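Local coordinates for endonuclease V (Bacillus subtilis, PDB 3GA2), which probably acts in DNA repair as a magnesium-dependent nuclease that nicks DNA at the second phosphodiester bond 3' to a deoxyinosine, at residues E161-Y165 and Y202-M206; T181-P187 and I209-L215. The protein carries 1 engineered substitution. Residue numbers count along the deposited sequence, not the author numbering.

Interaction 1 of 2, residues E161-Y165 and Y202-M206; sequences EVGAY and YQITM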
loop_
_atom_site.group_PDB
_atom_site.type_symbol
_atom_site.label_atom_id
_atom_site.label_comp_id
_atom_site.label_asym_id
_atom_site.label_seq_id
_atom_site.Cartn_x
_atom_site.Cartn_y
_atom_site.Cartn_z
ATOM N N GLU A 161 -3.145 19.407 14.350
ATOM C CA GLU A 161 -1.695 19.311 14.474
ATOM C C GLU A 161 -1.059 18.151 13.711
ATOM O O GLU A 161 -1.662 17.092 13.541
ATOM C CB GLU A 161 -1.318 19.227 15.957
ATOM C CG GLU A 161 0.175 19.085 16.236
ATOM C CD GLU A 161 0.518 19.281 17.706
ATOM O OE1 GLU A 161 -0.100 18.605 18.560
ATOM O OE2 GLU A 161 1.412 20.106 18.007
ATOM N N VAL A 162 0.171 18.365 13.254
ATOM C CA VAL A 162 0.913 17.349 12.519
ATOM C C VAL A 162 1.245 16.183 13.437
ATOM O O VAL A 162 1.719 16.377 14.554
ATOM C CB VAL A 162 2.225 17.920 11.953
ATOM C CG1 VAL A 162 3.116 16.790 11.440
ATOM C CG2 VAL A 162 1.917 18.893 10.833
ATOM N N GLY A 163 0.997 14.970 12.953
ATOM C CA GLY A 163 1.277 13.790 13.749
ATOM C C GLY A 163 0.103 13.352 14.603
ATOM O O GLY A 163 0.140 12.284 15.217
ATOM N N ALA A 164 -0.947 14.167 14.648
ATOM C CA ALA A 164 -2.128 13.833 15.441
ATOM C C ALA A 164 -2.858 12.651 14.816
ATOM O O ALA A 164 -2.859 12.495 13.600
ATOM C CB ALA A 164 -3.064 15.039 15.523
ATOM N N TYR A 165 -3.490 11.828 15.642
ATOM C CA TYR A 165 -4.196 10.672 15.112
ATOM C C TYR A 165 -5.304 10.194 16.031
ATOM O O TYR A 165 -5.398 10.609 17.182
ATOM C CB TYR A 165 -3.198 9.531 14.883
ATOM C CG TYR A 165 -2.644 8.943 16.162
ATOM C CD1 TYR A 165 -3.327 7.935 16.829
ATOM C CD2 TYR A 165 -1.451 9.405 16.715
ATOM C CE1 TYR A 165 -2.846 7.396 18.009
ATOM C CE2 TYR A 165 -0.953 8.871 17.907
ATOM C CZ TYR A 165 -1.659 7.863 18.545
ATOM O OH TYR A 165 -1.198 7.304 19.713
ATOM N N TYR A 202 3.213 3.810 12.335
ATOM C CA TYR A 202 3.006 5.225 12.601
ATOM C C TYR A 202 4.317 6.006 12.634
ATOM O O TYR A 202 4.419 7.076 12.036
ATOM C CB TYR A 202 2.263 5.402 13.930
ATOM C CG TYR A 202 2.237 6.828 14.432
ATOM C CD1 TYR A 202 3.176 7.273 15.364
ATOM C CD2 TYR A 202 1.289 7.737 13.966
ATOM C CE1 TYR A 202 3.172 8.584 15.825
ATOM C CE2 TYR A 202 1.276 9.057 14.420
ATOM C CZ TYR A 202 2.218 9.473 15.349
ATOM O OH TYR A 202 2.199 10.771 15.818
ATOM N N GLN A 203 5.313 5.472 13.331
ATOM C CA GLN A 203 6.610 6.141 13.444
ATOM C C GLN A 203 7.337 6.246 12.114
ATOM O O GLN A 203 7.937 7.277 11.805
ATOM C CB GLN A 203 7.507 5.409 14.442
ATOM C CG GLN A 203 7.060 5.485 15.894
ATOM C CD GLN A 203 6.865 6.910 16.381
ATOM O OE1 GLN A 203 7.643 7.806 16.055
ATOM N NE2 GLN A 203 5.827 7.121 17.185
ATOM N N ILE A 204 7.305 5.170 11.335
ATOM C CA ILE A 204 7.960 5.176 10.035
ATOM C C ILE A 204 7.254 6.162 9.106
ATOM O O ILE A 204 7.905 6.912 8.379
ATOM C CB ILE A 204 7.951 3.769 9.390
ATOM C CG1 ILE A 204 8.829 2.814 10.207
ATOM C CG2 ILE A 204 8.452 3.851 7.951
ATOM C CD1 ILE A 204 8.862 1.388 9.671
ATOM N N THR A 205 5.922 6.172 9.135
ATOM C CA THR A 205 5.163 7.082 8.277
ATOM C C THR A 205 5.485 8.542 8.584
ATOM O O THR A 205 5.757 9.328 7.674
ATOM C CB THR A 205 3.635 6.858 8.418
ATOM O OG1 THR A 205 3.298 5.551 7.937
ATOM C CG2 THR A 205 2.860 7.898 7.606
HETATM N N MSE A 206 5.465 8.901 9.864
HETATM C CA MSE A 206 5.758 10.276 10.266
HETATM C C MSE A 206 7.190 10.704 9.961
HETATM O O MSE A 206 7.445 11.881 9.710
HETATM C CB MSE A 206 5.480 10.475 11.762
HETATM C CG MSE A 206 4.002 10.424 12.135
HETATM SE SE MSE A 206 2.905 11.555 11.020
HETATM C CE MSE A 206 3.736 13.272 11.386
#
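A tight turn can present its glycine as a landing site for a helix, and this contact is a compact example. Residues Glu161 to Ala164 form a type II beta turn, closed by the bond from Ala164 N to Glu161 O (3.2 Å). Its third position falls to Gly163, whose backbone angles (90°/-8°) would jam a CB against the preceding carbonyl oxygen. A CB there would also lie close to both helix side chains, 3.5 Å from Tyr202 OH and 3.6 Å from Met206 CE. Tyr202, in the t rotamer, extends from the helix so that its OH donates a hydrogen bond to Gly163 O (2.6 Å), an acceptor lying near the plane of the ring. One turn further on, selenomethionine Met206 folds through three successive m torsions and brings its CE to 3.4 Å from Gly163 CA and 3.6 Å from Val162 CG1.

In this RNase H-like fold, the turn leads directly into strand 165-170, an outermost strand of the mixed sheet, while helix 198-207 lies against the sheet, with Tyr202 and Met206 both touching Leu179 of strand 173-179.

Tyr165, the first residue of the edge strand, has its CA-CB bond pointing toward the helix and adopts the p rotamer. Its CD2 lies 3.6 Å from Tyr202 CE2, and its CE2 sits over one face of the Tyr202 ring; with centroids 5.0 Å apart and planes at 59°, the pair is oblique. Tyr165 also makes a cation-pi contact with Arg177. Backbone hydrogen bonds of Gly163 and Ala164 with Arg180 tie the turn to the chain just beyond strand 173-179.

Interaction 2 of 2, residues T181-P187 and I209-L215; sequences TRRDVKP and INQESRL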
loop_
_atom_site.group_PDB
_atom_site.type_symbol
_atom_site.label_atom_id
_atom_site.label_comp_id
_atom_site.label_asym_id
_atom_site.label_seq_id
_atom_site.Cartn_x
_atom_site.Cartn_y
_atom_site.Cartn_z
ATOM N N THR A 181 -1.176 14.063 8.533
ATOM C CA THR A 181 0.219 14.145 8.133
ATOM C C THR A 181 0.577 15.589 7.849
ATOM O O THR A 181 1.610 16.083 8.296
ATOM C CB THR A 181 0.495 13.298 6.897
ATOM O OG1 THR A 181 -0.553 13.493 5.944
ATOM C CG2 THR A 181 0.578 11.831 7.278
ATOM N N ARG A 182 -0.281 16.266 7.103
ATOM C CA ARG A 182 -0.057 17.666 6.784
ATOM C C ARG A 182 -1.143 18.421 7.548
ATOM O O ARG A 182 -2.327 18.091 7.447
ATOM C CB ARG A 182 -0.173 17.871 5.274
ATOM C CG ARG A 182 0.149 19.266 4.801
ATOM C CD ARG A 182 -0.021 19.346 3.306
ATOM N NE ARG A 182 0.076 20.714 2.813
ATOM C CZ ARG A 182 -0.352 21.100 1.617
ATOM N NH1 ARG A 182 -0.908 20.216 0.794
ATOM N NH2 ARG A 182 -0.231 22.366 1.244
ATOM N N ARG A 183 -0.747 19.420 8.329
ATOM C CA ARG A 183 -1.717 20.154 9.136
ATOM C C ARG A 183 -2.837 20.832 8.362
ATOM O O ARG A 183 -2.633 21.376 7.278
ATOM C CB ARG A 183 -1.011 21.179 10.030
ATOM C CG ARG A 183 -0.183 22.203 9.291
ATOM C CD ARG A 183 0.429 23.208 10.269
ATOM N NE ARG A 183 -0.578 24.057 10.897
ATOM C CZ ARG A 183 -1.326 24.940 10.239
ATOM N NH1 ARG A 183 -2.220 25.676 10.891
ATOM N NH2 ARG A 183 -1.177 25.093 8.930
ATOM N N ASP A 184 -4.032 20.770 8.944
ATOM C CA ASP A 184 -5.241 21.364 8.378
ATOM C C ASP A 184 -5.748 20.678 7.109
ATOM O O ASP A 184 -6.937 20.763 6.801
ATOM C CB ASP A 184 -5.023 22.859 8.108
ATOM C CG ASP A 184 -6.297 23.675 8.269
ATOM O OD1 ASP A 184 -7.311 23.345 7.615
ATOM O OD2 ASP A 184 -6.284 24.654 9.046
ATOM N N VAL A 185 -4.868 20.002 6.371
ATOM C CA VAL A 185 -5.298 19.323 5.148
ATOM C C VAL A 185 -5.891 17.956 5.482
ATOM O O VAL A 185 -5.712 17.451 6.590
ATOM C CB VAL A 185 -4.132 19.130 4.145
ATOM C CG1 VAL A 185 -3.265 20.379 4.108
ATOM C CG2 VAL A 185 -3.319 17.901 4.501
ATOM N N LYS A 186 -6.594 17.364 4.520
ATOM C CA LYS A 186 -7.226 16.061 4.717
ATOM C C LYS A 186 -6.250 15.027 5.259
ATOM O O LYS A 186 -5.144 14.870 4.749
ATOM C CB LYS A 186 -7.822 15.548 3.404
ATOM C CG LYS A 186 -8.628 14.258 3.544
ATOM C CD LYS A 186 -9.210 13.847 2.200
ATOM C CE LYS A 186 -10.085 12.611 2.299
ATOM N NZ LYS A 186 -10.601 12.217 0.954
ATOM N N PRO A 187 -6.650 14.299 6.304
ATOM C CA PRO A 187 -5.751 13.292 6.864
ATOM C C PRO A 187 -5.677 12.049 5.986
ATOM O O PRO A 187 -6.448 11.899 5.036
ATOM C CB PRO A 187 -6.373 13.005 8.227
ATOM C CG PRO A 187 -7.834 13.159 7.952
ATOM C CD PRO A 187 -7.888 14.403 7.095
ATOM N N ILE A 209 7.358 12.135 6.515
ATOM C CA ILE A 209 6.465 13.245 6.224
ATOM C C ILE A 209 7.129 14.616 6.226
ATOM O O ILE A 209 7.872 14.965 7.144
ATOM C CB ILE A 209 5.295 13.285 7.231
ATOM C CG1 ILE A 209 4.449 12.011 7.112
ATOM C CG2 ILE A 209 4.450 14.525 6.991
ATOM C CD1 ILE A 209 3.780 11.829 5.747
ATOM N N ASN A 210 6.854 15.390 5.186
ATOM C CA ASN A 210 7.371 16.746 5.089
ATOM C C ASN A 210 6.149 17.606 4.773
ATOM O O ASN A 210 5.175 17.116 4.201
ATOM C CB ASN A 210 8.409 16.859 3.969
ATOM C CG ASN A 210 7.826 17.418 2.690
ATOM O OD1 ASN A 210 6.968 16.801 2.059
ATOM N ND2 ASN A 210 8.286 18.602 2.303
ATOM N N GLN A 211 6.187 18.879 5.148
ATOM C CA GLN A 211 5.054 19.756 4.899
ATOM C C GLN A 211 4.947 20.183 3.441
ATOM O O GLN A 211 4.986 21.374 3.123
ATOM C CB GLN A 211 5.130 20.985 5.807
ATOM C CG GLN A 211 4.990 20.658 7.287
ATOM C CD GLN A 211 3.740 19.847 7.586
ATOM O OE1 GLN A 211 2.617 20.292 7.334
ATOM N NE2 GLN A 211 3.931 18.649 8.125
ATOM N N GLU A 212 4.808 19.199 2.558
ATOM C CA GLU A 212 4.682 19.445 1.125
ATOM C C GLU A 212 3.491 18.629 0.624
ATOM O O GLU A 212 2.785 19.033 -0.300
ATOM C CB GLU A 212 5.954 18.997 0.400
ATOM C CG GLU A 212 6.372 19.889 -0.757
ATOM C CD GLU A 212 7.080 21.153 -0.296
ATOM O OE1 GLU A 212 6.491 21.916 0.501
ATOM O OE2 GLU A 212 8.228 21.382 -0.737
ATOM N N SER A 213 3.281 17.475 1.253
ATOM C CA SER A 213 2.182 16.583 0.907
ATOM C C SER A 213 1.758 15.772 2.119
ATOM O O SER A 213 2.498 15.662 3.099
ATOM C CB SER A 213 2.594 15.628 -0.211
ATOM O OG SER A 213 2.903 16.343 -1.394
ATOM N N ARG A 214 0.564 15.201 2.057
ATOM C CA ARG A 214 0.074 14.394 3.167
ATOM C C ARG A 214 0.529 12.945 3.012
ATOM O O ARG A 214 0.285 12.116 3.886
ATOM C CB ARG A 214 -1.450 14.451 3.235
ATOM C CG ARG A 214 -2.142 14.032 1.959
ATOM C CD ARG A 214 -3.650 14.040 2.142
ATOM N NE ARG A 214 -4.336 13.627 0.921
ATOM C CZ ARG A 214 -5.427 12.873 0.900
ATOM N NH1 ARG A 214 -5.965 12.441 2.037
ATOM N NH2 ARG A 214 -5.976 12.549 -0.257
ATOM N N LEU A 215 1.188 12.645 1.900
ATOM C CA LEU A 215 1.674 11.297 1.662
ATOM C C LEU A 215 3.153 11.206 1.986
ATOM O O LEU A 215 3.925 12.098 1.642
ATOM C CB LEU A 215 1.481 10.894 0.200
ATOM C CG LEU A 215 0.065 10.948 -0.363
ATOM C CD1 LEU A 215 0.120 10.529 -1.821
ATOM C CD2 LEU A 215 -0.866 10.034 0.425
HETATM O O HOH W 1 -1.379 16.874 0.137
#
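This is a loop-to-loop contact, mostly polar, between the connection that joins antiparallel strands 173-179 and 188-194 and the linker from helix 198-207 to helix 217-235. The two backbones come closest at Arg182 and Arg214, whose CA atoms are 4.9 Å apart. Beside this crossing, Thr181, in the p rotamer, gives its hydroxyl to the main chain of the linker, with OG1 2.6 Å from Arg214 O. Thr181 O in turn accepts a weak bond from Gln211 NE2 (3.5 Å), while Thr181 CG2 packs against Ile209 CD1 at 3.5 Å.

Arg214 reaches back with an extended side chain: its NH1 makes a weak hydrogen bond to Pro187 O (3.1 Å) and another bond to Lys145 O, and its CB rests 4.1 Å from Val185 CG2. A water links the loops as well, accepting from Arg214 N (3.2 Å) and weakly from Arg182 NH1 (3.4 Å). Next in the chain, Leu215 turns away from this loop, its side chain about 5 Å from that of Asp116 and about 6 Å from that of Asp46, both predicted magnesium ligands.

Because the direct hydrogen bonds all run from side chains to main-chain carbonyls, with no salt bridge between the loops, the pairing depends on the path of both backbones more than on matched charges.

In the fold
The two contacts are neighbours, with centres 10 Å apart, on the same side of the chain's centre. Their segments alternate along the sequence: 161-165, 181-187, 202-206, then 209-215, so each contact spans a segment of the other. Strands 165-170, 173-179 and 188-194, consecutive in the sheet, connect the first three segments, and helix 198-207 carries the third and leads into the fourth. Val162 forms the junction: its CG2 lies 3.4 Å from Gln211 NE2 and its CG1 3.6 Å from Thr181 O. Interactions 1 and 2 thus join into one surface patch holding this helix and the linker after it, which runs on toward the predicted magnesium site, against the sheet's strand connections.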